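Local atomic coordinates of glycinin (Glycine max, PDB entry 1OD5), a protein that probably serves as a seed storage protein, a hexameric 11S globulin that supplies sulfur-containing amino acids in seed meal. Residues G348-L353 and S367-V372; N384-S389 and K444-A449. All coordinates share one frame; numbering follows the deposited sequence.

Contact 1: G348-L353 and S367-V372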
loop_
_atom_site.group_PDB
_atom_site.type_symbol
_atom_site.label_atom_id
_atom_site.label_comp_id
_atom_site.label_asym_id
_atom_site.label_seq_id
_atom_site.Cartn_x
_atom_site.Cartn_y
_atom_site.Cartn_z
ATOM N N GLY A 348 27.532 -25.447 -7.741
ATOM C CA GLY A 348 26.257 -25.305 -8.434
ATOM C C GLY A 348 25.701 -23.882 -8.399
ATOM O O GLY A 348 26.399 -22.941 -8.019
ATOM N N ARG A 349 24.432 -23.686 -8.738
ATOM C CA ARG A 349 23.841 -22.365 -8.733
ATOM C C ARG A 349 22.394 -22.388 -8.257
ATOM O O ARG A 349 21.781 -23.447 -8.262
ATOM C CB ARG A 349 23.902 -21.813 -10.133
ATOM C CG ARG A 349 23.195 -22.695 -11.165
ATOM C CD ARG A 349 23.432 -22.020 -12.472
ATOM N NE ARG A 349 23.074 -22.742 -13.668
ATOM C CZ ARG A 349 21.833 -22.825 -14.126
ATOM N NH1 ARG A 349 21.661 -23.480 -15.250
ATOM N NH2 ARG A 349 20.766 -22.340 -13.502
ATOM N N ILE A 350 21.801 -21.260 -7.828
ATOM C CA ILE A 350 20.407 -21.157 -7.364
ATOM C C ILE A 350 19.789 -19.887 -7.945
ATOM O O ILE A 350 20.421 -18.840 -7.913
ATOM C CB ILE A 350 20.328 -21.081 -5.809
ATOM C CG1 ILE A 350 20.862 -22.361 -5.216
ATOM C CG2 ILE A 350 18.877 -20.882 -5.333
ATOM C CD1 ILE A 350 21.266 -22.168 -3.759
ATOM N N SER A 351 18.615 -19.907 -8.535
ATOM C CA SER A 351 18.012 -18.693 -9.028
ATOM C C SER A 351 16.697 -18.578 -8.321
ATOM O O SER A 351 16.060 -19.589 -8.056
ATOM C CB SER A 351 17.706 -18.756 -10.466
ATOM O OG SER A 351 18.936 -19.101 -11.042
ATOM N N THR A 352 16.226 -17.370 -8.033
ATOM C CA THR A 352 14.965 -17.191 -7.355
ATOM C C THR A 352 14.074 -16.371 -8.259
ATOM O O THR A 352 14.516 -15.389 -8.867
ATOM C CB THR A 352 15.146 -16.431 -6.051
ATOM O OG1 THR A 352 16.151 -17.144 -5.370
ATOM C CG2 THR A 352 13.872 -16.299 -5.203
ATOM N N LEU A 353 12.811 -16.795 -8.328
ATOM C CA LEU A 353 11.777 -16.133 -9.085
ATOM C C LEU A 353 10.699 -15.838 -8.065
ATOM O O LEU A 353 10.088 -16.767 -7.541
ATOM C CB LEU A 353 11.194 -17.020 -10.162
ATOM C CG LEU A 353 9.995 -16.471 -10.891
ATOM C CD1 LEU A 353 10.311 -15.100 -11.414
ATOM C CD2 LEU A 353 9.669 -17.320 -12.102
ATOM N N SER A 367 5.985 -18.478 -5.605
ATOM C CA SER A 367 7.332 -18.069 -5.956
ATOM C C SER A 367 8.074 -19.361 -6.239
ATOM O O SER A 367 7.517 -20.427 -5.985
ATOM C CB SER A 367 8.008 -17.324 -4.832
ATOM O OG SER A 367 8.335 -18.084 -3.709
ATOM N N ALA A 368 9.308 -19.358 -6.742
ATOM C CA ALA A 368 10.043 -20.573 -7.066
ATOM C C ALA A 368 11.527 -20.328 -7.092
ATOM O O ALA A 368 11.977 -19.202 -6.970
ATOM C CB ALA A 368 9.728 -21.114 -8.458
ATOM N N GLN A 369 12.261 -21.438 -7.148
ATOM C CA GLN A 369 13.710 -21.467 -7.241
ATOM C C GLN A 369 14.018 -22.594 -8.228
ATOM O O GLN A 369 13.182 -23.452 -8.551
ATOM C CB GLN A 369 14.407 -21.787 -5.926
ATOM C CG GLN A 369 14.300 -20.595 -5.041
ATOM C CD GLN A 369 15.120 -20.670 -3.783
ATOM O OE1 GLN A 369 15.039 -21.644 -3.056
ATOM N NE2 GLN A 369 15.929 -19.655 -3.482
ATOM N N TYR A 370 15.201 -22.498 -8.808
ATOM C CA TYR A 370 15.704 -23.467 -9.748
ATOM C C TYR A 370 17.110 -23.702 -9.278
ATOM O O TYR A 370 17.878 -22.738 -9.235
ATOM C CB TYR A 370 15.797 -22.943 -11.117
ATOM C CG TYR A 370 16.009 -24.097 -12.059
ATOM C CD1 TYR A 370 17.278 -24.403 -12.553
ATOM C CD2 TYR A 370 14.903 -24.884 -12.392
ATOM C CE1 TYR A 370 17.445 -25.514 -13.373
ATOM C CE2 TYR A 370 15.068 -25.995 -13.211
ATOM C CZ TYR A 370 16.338 -26.302 -13.692
ATOM O OH TYR A 370 16.497 -27.438 -14.457
ATOM N N VAL A 371 17.493 -24.916 -8.857
ATOM C CA VAL A 371 18.855 -25.088 -8.417
ATOM C C VAL A 371 19.464 -26.220 -9.198
ATOM O O VAL A 371 18.789 -27.087 -9.750
ATOM C CB VAL A 371 18.944 -25.228 -6.774
ATOM C CG1 VAL A 371 17.557 -25.274 -6.156
ATOM C CG2 VAL A 371 19.843 -26.360 -6.355
ATOM N N VAL A 372 20.765 -26.029 -9.395
ATOM C CA VAL A 372 21.598 -26.934 -10.145
ATOM C C VAL A 372 22.789 -27.239 -9.307
ATOM O O VAL A 372 23.523 -26.347 -8.932
ATOM C CB VAL A 372 22.131 -26.333 -11.466
ATOM C CG1 VAL A 372 23.073 -27.345 -12.115
ATOM C CG2 VAL A 372 20.997 -26.013 -12.419
HETATM O O HOH W 1 20.101 -21.517 -10.970
#
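From R349 paired with V372 to L353 paired with A368, strands 348-353 and 367-372 run antiparallel, their axes 4.7 Å apart at closest approach. R349, S351 and L353 each exchange two backbone hydrogen bonds with their partners V372, Y370 and A368, whereas I350–V371 and T352–Q369 are the non-hydrogen-bonded pairs between them. At the start of the ladder G348 CA comes within 3.0 Å of V372 O, in a backbone conformation that suits a residue without CB.

On the face of R349 and Y370, V372 CG2 sits over the centre of the guanidinium, 3.7 Å from R349 CZ. CG of R349 lies between its backbone N and carbonyl carbon (chi1 58°), and the extended chain beyond carries the charged group across the valine. R349 NH2 donates to A335 O and to a water 2.7 Å away, which in turn donates to Y370 O.

The other face begins with aliphatic packing, I350 CG1 lying 3.8 Å from V371 CB; both branched apolar residues also touch Y379 of strand 378-384. Further along, T352 supplies a hydroxyl acceptor: Q369 NE2 gives its OG1 an almost straight bond (179° at the hydrogen) in the amide plane; NE2 also reaches E323 of a second subunit weakly, while OE1 accepts from K444. Continued by strands 342-344 and 437-444, this is one of the antiparallel sheets of the second cupin β-barrel domain.

Contact 2: N384-S389 and K444-A449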
loop_
_atom_site.group_PDB
_atom_site.type_symbol
_atom_site.label_atom_id
_atom_site.label_comp_id
_atom_site.label_asym_id
_atom_site.label_seq_id
_atom_site.Cartn_x
_atom_site.Cartn_y
_atom_site.Cartn_z
ATOM N N ASN A 384 12.846 -23.094 4.917
ATOM C CA ASN A 384 12.038 -21.972 4.456
ATOM C C ASN A 384 11.272 -21.469 5.661
ATOM O O ASN A 384 10.563 -22.193 6.367
ATOM C CB ASN A 384 11.014 -22.357 3.449
ATOM C CG ASN A 384 11.740 -22.862 2.252
ATOM O OD1 ASN A 384 11.722 -24.046 1.936
ATOM N ND2 ASN A 384 12.463 -21.972 1.592
ATOM N N LEU A 385 11.426 -20.180 5.890
ATOM C CA LEU A 385 10.793 -19.534 7.020
ATOM C C LEU A 385 9.300 -19.354 6.988
ATOM O O LEU A 385 8.590 -19.501 7.988
ATOM C CB LEU A 385 11.440 -18.140 7.236
ATOM C CG LEU A 385 12.800 -17.996 7.915
ATOM C CD1 LEU A 385 13.940 -18.472 7.036
ATOM C CD2 LEU A 385 13.027 -16.531 8.190
ATOM N N ASN A 386 8.831 -19.113 5.789
ATOM C CA ASN A 386 7.439 -18.792 5.573
ATOM C C ASN A 386 6.692 -19.523 4.483
ATOM O O ASN A 386 5.656 -19.044 4.016
ATOM C CB ASN A 386 7.415 -17.274 5.335
ATOM C CG ASN A 386 8.087 -16.812 4.042
ATOM O OD1 ASN A 386 7.794 -15.759 3.493
ATOM N ND2 ASN A 386 9.018 -17.536 3.462
ATOM N N ALA A 387 7.176 -20.665 4.027
ATOM C CA ALA A 387 6.441 -21.337 2.974
ATOM C C ALA A 387 6.705 -22.816 2.833
ATOM O O ALA A 387 7.789 -23.293 3.124
ATOM C CB ALA A 387 6.766 -20.713 1.646
ATOM N N ASN A 388 5.683 -23.544 2.379
ATOM C CA ASN A 388 5.842 -24.970 2.126
ATOM C C ASN A 388 6.408 -25.010 0.714
ATOM O O ASN A 388 6.205 -24.102 -0.090
ATOM C CB ASN A 388 4.491 -25.760 2.128
ATOM C CG ASN A 388 3.805 -25.912 3.491
ATOM O OD1 ASN A 388 4.470 -26.123 4.497
ATOM N ND2 ASN A 388 2.483 -25.777 3.604
ATOM N N SER A 389 7.161 -26.046 0.404
ATOM C CA SER A 389 7.703 -26.201 -0.931
ATOM C C SER A 389 7.574 -27.612 -1.469
ATOM O O SER A 389 7.392 -28.596 -0.741
ATOM C CB SER A 389 9.149 -25.819 -0.993
ATOM O OG SER A 389 9.830 -25.715 0.233
ATOM N N LYS A 444 7.181 -22.744 -4.157
ATOM C CA LYS A 444 6.982 -22.368 -2.760
ATOM C C LYS A 444 5.664 -21.631 -2.620
ATOM O O LYS A 444 5.283 -20.850 -3.491
ATOM C CB LYS A 444 8.172 -21.510 -2.339
ATOM C CG LYS A 444 9.428 -22.359 -2.199
ATOM C CD LYS A 444 10.768 -21.734 -2.483
ATOM C CE LYS A 444 11.548 -21.869 -1.223
ATOM N NZ LYS A 444 12.993 -21.894 -1.392
ATOM N N THR A 445 4.919 -21.844 -1.540
ATOM C CA THR A 445 3.637 -21.182 -1.402
ATOM C C THR A 445 3.607 -19.847 -0.667
ATOM O O THR A 445 2.866 -19.617 0.282
ATOM C CB THR A 445 2.611 -22.225 -0.777
ATOM O OG1 THR A 445 3.208 -22.791 0.381
ATOM C CG2 THR A 445 2.235 -23.331 -1.748
ATOM N N HIS A 446 4.480 -18.945 -1.109
ATOM C CA HIS A 446 4.534 -17.583 -0.597
ATOM C C HIS A 446 5.029 -16.736 -1.771
ATOM O O HIS A 446 5.855 -17.214 -2.555
ATOM C CB HIS A 446 5.490 -17.424 0.540
ATOM C CG HIS A 446 5.245 -16.077 1.228
ATOM N ND1 HIS A 446 5.738 -14.862 0.960
ATOM C CD2 HIS A 446 4.388 -15.937 2.292
ATOM C CE1 HIS A 446 5.210 -14.017 1.812
ATOM N NE2 HIS A 446 4.405 -14.674 2.604
ATOM N N HIS A 447 4.587 -15.476 -1.958
ATOM C CA HIS A 447 5.032 -14.670 -3.098
ATOM C C HIS A 447 6.482 -14.200 -3.063
ATOM O O HIS A 447 7.091 -13.840 -4.072
ATOM C CB HIS A 447 4.099 -13.468 -3.224
ATOM C CG HIS A 447 4.300 -12.377 -2.185
ATOM N ND1 HIS A 447 5.179 -11.371 -2.220
ATOM C CD2 HIS A 447 3.601 -12.292 -1.009
ATOM C CE1 HIS A 447 5.046 -10.687 -1.107
ATOM N NE2 HIS A 447 4.098 -11.248 -0.390
ATOM N N ASN A 448 6.984 -14.196 -1.837
ATOM C CA ASN A 448 8.331 -13.817 -1.545
ATOM C C ASN A 448 8.814 -14.740 -0.423
ATOM O O ASN A 448 8.910 -14.369 0.746
ATOM C CB ASN A 448 8.312 -12.364 -1.133
ATOM C CG ASN A 448 9.699 -11.786 -1.165
ATOM O OD1 ASN A 448 10.683 -12.426 -1.531
ATOM N ND2 ASN A 448 9.798 -10.535 -0.763
ATOM N N ALA A 449 9.154 -15.969 -0.802
ATOM C CA ALA A 449 9.590 -16.963 0.143
ATOM C C ALA A 449 11.033 -16.840 0.533
ATOM O O ALA A 449 11.883 -16.724 -0.337
ATOM C CB ALA A 449 9.382 -18.357 -0.435
HETATM O O HOH W 2 0.831 -24.047 1.565
#
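T445 and N388 join two loops of the second cupin domain, where strand 437-444 ends at K444 and strand 389-394 begins at S389, these two residues forming a non-hydrogen-bonded antiparallel pair. T445 N donates to N388 O at 3.0 Å, and the chain then bends through an inverse gamma turn centred on T445, with a weak bond from H446 N back to K444 O. Threonine suits the bend because its OG1, set between the backbone N and carbonyl carbon (chi1 51°), faces the other loop and accepts from N388 N at 3.3 Å. A water links T445 OG1 to N388 ND2, which also donates to Q154 O of a third subunit; N388 OD1 is taken by Q425 N.

K444 can be followed outward from the bridge. Its CB stands 4.3 Å from A387 CB, and its CG packs 3.7 Å from S389 CB. Bends at chi2 and chi3 then swing the chain so that CE meets the N384 carboxamide, 3.6 Å from N384 CG, the two side chains crossing at about a right angle. The length of a lysine lets NZ, probably charged, end at the side chain of Q369.

Small residues fill the middle: A387 CB lies 3.7 Å from H446 CB and also meets A449 CB. Beyond them one terminal atom of the N386 carboxamide stands over the middle of the H446 ring, the side chains crossing at about a right angle and the amide and imidazole planes 38° apart. The ring is tied to its own loop as well, for H446 ND1 accepts N448 N at 3.1 Å, the donor lying slightly tilted from the imidazole plane.

Contacts 1 and 2 have centres about 13 Å apart and meet along the line where strand 367-373 pairs with strand 437-444. S367 of contact 1 is the main joint between them: its O probably accepts a hydrogen bond from K444 N at 3.0 Å, and its OG bonds H446 O at 2.9 Å. Q369 OE1 and K444 NZ come within 2.6 Å of each other, so one glutamine amide serves both contacts. A magnesium ion, bound by H382 and E431, lies about 5 Å from the side chain of V371 and about 6 Å from that of K444, so both contacts lie near the metal site without supplying either of these ligands.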